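Local coordinates for uncharacterized protein (Klebsiella pneumoniae, PDB 2A2L) that is of unknown function but belongs to the HbpS-like (DUF336) family, whose namesake is a haem-degrading protein, and packs as an octamer in the deposited assembly, at the interface of chains A and B and the interface of chains A and C. Numbering follows the deposited sequence. Chains: chain A/B/C, unknown.

Contact 1: the interface of chains A and B. Residues chain A 73, 90, 92-93, 96-97, 101; chain B 58, 62, 102, 104.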
# COMPACT_ATOMS: atom_id res chain seq x y z
N LEU A 73 3.31 -21.30 6.91
CA LEU A 73 3.24 -22.52 6.05
C LEU A 73 3.79 -23.82 6.69
O LEU A 73 3.79 -24.88 6.06
CB LEU A 73 3.95 -22.29 4.71
CG LEU A 73 3.63 -21.11 3.79
CD1 LEU A 73 4.94 -20.54 3.28
CD2 LEU A 73 2.78 -21.55 2.61
N LEU A 90 2.42 -24.34 -7.63
CA LEU A 90 2.17 -23.15 -6.82
C LEU A 90 2.86 -21.89 -7.37
O LEU A 90 3.05 -20.94 -6.63
CB LEU A 90 2.56 -23.38 -5.34
CG LEU A 90 1.70 -24.36 -4.54
CD1 LEU A 90 2.42 -25.00 -3.38
CD2 LEU A 90 0.41 -23.72 -4.05
N GLY A 92 3.33 -18.43 -8.47
CA GLY A 92 2.54 -17.25 -8.12
C GLY A 92 2.19 -17.14 -6.64
O GLY A 92 1.63 -16.15 -6.20
N LEU A 93 2.54 -18.16 -5.86
CA LEU A 93 2.45 -18.10 -4.40
C LEU A 93 3.21 -16.93 -3.79
O LEU A 93 2.83 -16.40 -2.72
CB LEU A 93 2.97 -19.39 -3.81
CG LEU A 93 2.79 -19.58 -2.31
CD1 LEU A 93 1.34 -19.38 -1.92
CD2 LEU A 93 3.28 -20.94 -1.90
N THR A 96 1.27 -13.58 -3.33
CA THR A 96 0.20 -13.48 -2.32
C THR A 96 0.70 -12.94 -0.99
O THR A 96 1.90 -12.75 -0.80
CB THR A 96 -0.52 -14.82 -2.14
OG1 THR A 96 0.20 -15.63 -1.20
CG2 THR A 96 -0.64 -15.53 -3.45
N ASN A 97 -0.24 -12.65 -0.09
CA ASN A 97 0.07 -12.16 1.25
C ASN A 97 0.97 -10.94 1.34
O ASN A 97 1.90 -10.91 2.15
CB ASN A 97 0.65 -13.30 2.08
CG ASN A 97 -0.37 -14.28 2.47
OD1 ASN A 97 -1.05 -14.09 3.46
ND2 ASN A 97 -0.52 -15.33 1.67
N ILE A 101 5.52 -14.04 1.68
CA ILE A 101 5.99 -15.42 1.58
C ILE A 101 7.38 -15.50 0.95
O ILE A 101 7.56 -15.17 -0.21
CB ILE A 101 4.99 -16.39 0.89
CG1 ILE A 101 3.75 -16.57 1.76
CG2 ILE A 101 5.64 -17.77 0.70
CD1 ILE A 101 2.60 -17.27 1.07
N SER B 58 -1.94 -18.04 5.74
CA SER B 58 -1.58 -17.37 4.49
C SER B 58 -2.60 -17.72 3.41
O SER B 58 -2.59 -17.11 2.35
CB SER B 58 -0.18 -17.78 4.06
OG SER B 58 -0.00 -19.18 4.20
N ILE B 62 -5.52 -15.72 0.06
CA ILE B 62 -5.54 -16.48 -1.21
C ILE B 62 -6.92 -17.02 -1.59
O ILE B 62 -7.42 -16.80 -2.70
CB ILE B 62 -4.48 -17.61 -1.25
CG1 ILE B 62 -3.13 -17.11 -0.70
CG2 ILE B 62 -4.29 -18.13 -2.68
CD1 ILE B 62 -1.99 -18.12 -0.77
N ILE B 102 -5.19 -14.41 -8.83
CA ILE B 102 -4.44 -15.63 -8.48
C ILE B 102 -4.37 -16.52 -9.71
O ILE B 102 -5.41 -16.78 -10.33
CB ILE B 102 -5.21 -16.42 -7.40
CG1 ILE B 102 -5.38 -15.62 -6.10
CG2 ILE B 102 -4.65 -17.85 -7.25
CD1 ILE B 102 -4.27 -14.64 -5.79
N PHE B 104 -3.28 -19.81 -10.07
CA PHE B 104 -3.30 -21.26 -9.97
C PHE B 104 -4.63 -21.74 -9.44
O PHE B 104 -5.43 -20.94 -8.94
CB PHE B 104 -2.16 -21.77 -9.10
CG PHE B 104 -1.98 -21.01 -7.83
CD1 PHE B 104 -2.73 -21.31 -6.71
CD2 PHE B 104 -1.07 -19.95 -7.75
CE1 PHE B 104 -2.57 -20.60 -5.52
CE2 PHE B 104 -0.90 -19.23 -6.58
CZ PHE B 104 -1.65 -19.56 -5.45
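The carboxamide of A:Asn97 reaches the backbone carbonyl of B:Ser58, and beside it A:Thr96 and A:Leu93 receive the tip of B:Ile62. This middle is the tight part. A:Asn97 ND2 gives a nearly straight hydrogen bond to B:Ser58 O, 2.8 Å long and 174° at the hydrogen, lying in the carbonyl plane on a lone pair and in the plane of the amide. The same nitrogen donates to A:Thr96 OG1 at 3.0 Å. With chi1 at 85° that hydroxyl stands between its backbone N and carbonyl carbon, where it donates to A:Leu93 O and also meets B:Ile62, so a short polar relay fixes the rotation of both side chains. B:Ile62 comes from helix 59-73 and crosses A:Thr96 and A:Leu93 at about a right angle; its CD1 sits 3.3 Å from A:Thr96 OG1 and 3.7 Å from A:Leu93 CD1. The CE2 corner of B:Phe104 comes against the A:Gly92–A:Leu93 backbone, 3.7 Å from A:Leu93 N, while B:Ile102 CG2 covers one ring face.

Towards the margins the fit slackens. B:Ile102 CD1 stays 4.4 Å from A:Thr96 CG2. At the opposite end A:Leu73 and A:Ile101 graze B:Ser58, A:Leu73 CD2 standing 4.0 Å from B:Ser58 OG.

Contact 2: the interface of chains A and C. Residues chain A 10-13, 16; chain C 4-7.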
# COMPACT_ATOMS: atom_id res chain seq x y z
N GLN A 10 1.09 -24.25 22.38
CA GLN A 10 2.34 -23.71 22.85
C GLN A 10 2.90 -22.62 21.92
O GLN A 10 2.92 -22.78 20.71
CB GLN A 10 3.34 -24.84 23.01
CG GLN A 10 4.28 -24.64 24.17
CD GLN A 10 3.79 -25.23 25.47
OE1 GLN A 10 4.32 -24.93 26.54
NE2 GLN A 10 2.76 -26.09 25.38
N THR A 11 3.33 -21.52 22.53
CA THR A 11 4.01 -20.44 21.84
C THR A 11 5.47 -20.32 22.35
O THR A 11 5.75 -20.55 23.52
CB THR A 11 3.21 -19.10 21.97
OG1 THR A 11 3.70 -18.12 21.03
CG2 THR A 11 3.24 -18.53 23.39
N ILE A 12 6.40 -20.00 21.46
CA ILE A 12 7.76 -19.67 21.88
C ILE A 12 7.79 -18.30 22.60
O ILE A 12 6.88 -17.48 22.42
CB ILE A 12 8.82 -19.79 20.71
CG1 ILE A 12 10.26 -19.81 21.24
CG2 ILE A 12 8.62 -18.71 19.65
CD1 ILE A 12 11.33 -20.37 20.27
N THR A 13 8.81 -18.09 23.41
CA THR A 13 8.91 -16.93 24.28
C THR A 13 10.04 -16.00 23.84
O THR A 13 10.90 -16.37 23.04
CB THR A 13 9.19 -17.36 25.75
OG1 THR A 13 10.38 -18.16 25.80
CG2 THR A 13 7.99 -18.15 26.33
N ALA A 16 13.54 -17.54 25.13
CA ALA A 16 14.10 -18.47 24.13
C ALA A 16 14.60 -17.78 22.86
O ALA A 16 15.68 -18.09 22.37
CB ALA A 16 13.06 -19.51 23.77
N ASN C 4 11.96 -20.16 30.98
CA ASN C 4 10.84 -20.81 30.29
C ASN C 4 10.84 -20.55 28.77
O ASN C 4 10.52 -19.44 28.31
CB ASN C 4 9.49 -20.39 30.93
CG ASN C 4 8.31 -21.29 30.51
OD1 ASN C 4 8.51 -22.43 30.07
ND2 ASN C 4 7.08 -20.78 30.66
N LYS C 5 11.21 -21.58 28.00
CA LYS C 5 11.28 -21.46 26.54
C LYS C 5 9.93 -21.50 25.80
O LYS C 5 9.83 -21.04 24.66
CB LYS C 5 12.27 -22.47 25.93
CG LYS C 5 11.82 -23.92 25.92
CD LYS C 5 13.01 -24.86 26.13
CE LYS C 5 12.94 -26.08 25.21
NZ LYS C 5 14.16 -26.91 25.34
N SER C 6 8.90 -22.05 26.45
CA SER C 6 7.54 -21.94 25.94
C SER C 6 6.45 -21.84 27.01
O SER C 6 6.41 -22.64 27.95
CB SER C 6 7.24 -23.04 24.92
OG SER C 6 7.32 -24.32 25.49
N GLN C 7 5.59 -20.84 26.86
CA GLN C 7 4.37 -20.72 27.66
C GLN C 7 3.27 -21.52 26.99
O GLN C 7 3.23 -21.61 25.77
CB GLN C 7 3.93 -19.26 27.79
CG GLN C 7 4.88 -18.37 28.62
CD GLN C 7 4.78 -16.86 28.31
OE1 GLN C 7 5.01 -16.02 29.18
NE2 GLN C 7 4.44 -16.53 27.05
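A:Thr13 presents both branches to the N-terminal stretch of chain C: the hydroxyl takes the carbonyls of C:Asn4 and C:Lys5, while the methyl CG2 packs over the same stretch, from C:Asn4 O at 3.5 Å on to C:Ser6 CA and the stem of C:Gln7. With chi1 at 57°, OG1 stands between the backbone N and the carbonyl carbon, and from there it donates to C:Asn4 O at 2.8 Å, in the carbonyl plane on a lone pair. A weaker approach to C:Lys5 O accompanies it. Behind, A:Ala16 N in the first turn of helix 14-30 donates to the same OG1 in a nearly straight bond (173° at the hydrogen), capping the helix. A:Ala16 CB touches C:Lys5 CB.

At the other end A:Gln10 bends at chi2 (91°) and lays its stem alongside C:Ser6. C:Ser6 OG donates to A:Gln10 OE1 at 3.2 Å, coming in tilted from the carbonyl plane and well to one side of the oxygen. Between these ends the backbones pair antiparallel, A:Thr11 N donating to C:Gln7 O at 3.2 Å. Across the two-fold the arrangement recurs with the chains exchanged, so the paired N-terminal strands probably help hold A and C together, if this pair exists outside the crystal.

Contact 3: the interface of chains A and B. Residues chain A 68, 72-73, 101; chain B 56-58.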
# COMPACT_ATOMS: atom_id res chain seq x y z
N TRP A 68 7.92 -15.49 9.53
CA TRP A 68 6.48 -15.52 9.35
C TRP A 68 6.06 -16.55 8.31
O TRP A 68 5.02 -17.19 8.49
CB TRP A 68 5.94 -14.13 9.04
CG TRP A 68 4.46 -14.11 8.82
CD1 TRP A 68 3.47 -13.89 9.75
CD2 TRP A 68 3.78 -14.33 7.57
NE1 TRP A 68 2.24 -13.95 9.17
CE2 TRP A 68 2.40 -14.23 7.83
CE3 TRP A 68 4.22 -14.64 6.27
CZ2 TRP A 68 1.43 -14.41 6.83
CZ3 TRP A 68 3.26 -14.83 5.28
CH2 TRP A 68 1.88 -14.71 5.57
N SER A 72 3.89 -19.73 9.21
CA SER A 72 2.57 -19.70 8.62
C SER A 72 2.36 -20.98 7.80
O SER A 72 1.39 -21.70 8.05
CB SER A 72 2.35 -18.39 7.84
OG SER A 72 1.18 -18.40 7.04
N LEU A 73 3.31 -21.30 6.91
CA LEU A 73 3.24 -22.52 6.05
C LEU A 73 3.79 -23.82 6.69
O LEU A 73 3.79 -24.88 6.06
CB LEU A 73 3.95 -22.29 4.71
CG LEU A 73 3.63 -21.11 3.79
CD1 LEU A 73 4.94 -20.54 3.28
CD2 LEU A 73 2.78 -21.55 2.61
N ILE A 101 5.52 -14.04 1.68
CA ILE A 101 5.99 -15.42 1.58
C ILE A 101 7.38 -15.50 0.95
O ILE A 101 7.56 -15.17 -0.21
CB ILE A 101 4.99 -16.39 0.89
CG1 ILE A 101 3.75 -16.57 1.76
CG2 ILE A 101 5.64 -17.77 0.70
CD1 ILE A 101 2.60 -17.27 1.07
N PHE B 56 -3.40 -23.16 6.87
CA PHE B 56 -2.43 -22.05 6.84
C PHE B 56 -3.14 -20.70 6.92
O PHE B 56 -4.19 -20.52 6.30
CB PHE B 56 -1.58 -22.08 5.55
CG PHE B 56 -1.08 -23.46 5.17
CD1 PHE B 56 -0.28 -24.20 6.03
CD2 PHE B 56 -1.39 -23.99 3.92
CE1 PHE B 56 0.18 -25.45 5.66
CE2 PHE B 56 -0.93 -25.25 3.55
CZ PHE B 56 -0.14 -25.98 4.41
N VAL B 57 -2.55 -19.75 7.65
CA VAL B 57 -3.17 -18.44 7.76
C VAL B 57 -2.90 -17.60 6.53
O VAL B 57 -3.54 -16.56 6.33
CB VAL B 57 -2.71 -17.67 8.99
CG1 VAL B 57 -2.66 -18.57 10.18
CG2 VAL B 57 -1.37 -16.97 8.73
N SER B 58 -1.94 -18.04 5.74
CA SER B 58 -1.58 -17.37 4.49
C SER B 58 -2.60 -17.72 3.41
O SER B 58 -2.59 -17.11 2.35
CB SER B 58 -0.18 -17.78 4.06
OG SER B 58 -0.00 -19.18 4.20
O HOH W 1 -0.92 -21.39 9.47
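The indole of A:Trp68 meets B:Ser58 through its outer corner, CH2 lying 4.0 Å from B:Ser58 CB. One face of the same ring has A:Ser72 CB over it, 4.1 Å above the plane, one turn further along helix 59-72. On the other chain, the ring of B:Phe56 is approached at its CD1–CE1 rim. A:Leu73, which follows the helix, stands above the ring plane there, its CA 3.9 Å from B:Phe56 CD1 and its carbonyl oxygen over towards CE1. The carbonyl oxygen of A:Ser72 sits lower, nearer the plane, 3.6 Å from CD1 of B:Phe56.

Between the rings A:Ser72 points its hydroxyl towards chain B. With chi1 at 169° OG is anti to the backbone N, which brings it among the side chains of B:Val57 and B:Ser58. The methyl CG2 of B:Val57 comes to 3.4 Å from A:Ser72 OG, and B:Ser58 OG makes a weak hydrogen bond to the same oxygen. That weak bond sits beside the carbon contacts of B:Val57 CG2 and B:Ser58 CB.

A water supplements these direct contacts, bridging backbone to backbone: it sits 2.7 Å from A:Ser72 O and 3.0 Å from B:Val57 N.

Contacts 1 and 3 are neighbouring parts of one A–B interface, their C-alpha centres about 9 Å apart, and they share A:Leu73, A:Ile101 and B:Ser58. B:Ser58 precedes helix 59-73, so the segment leading into that helix in one copy serves both patches against the end of the equivalent helix and the 3-10 turns of another. Contact 2 lies about 29 Å from contact 1 and 20 Å from contact 3 and uses the N-terminal strand 6-12. Chain A therefore meets two partners through separate surfaces, one two-fold and one not, a combination that could build the deposited eight-chain assembly.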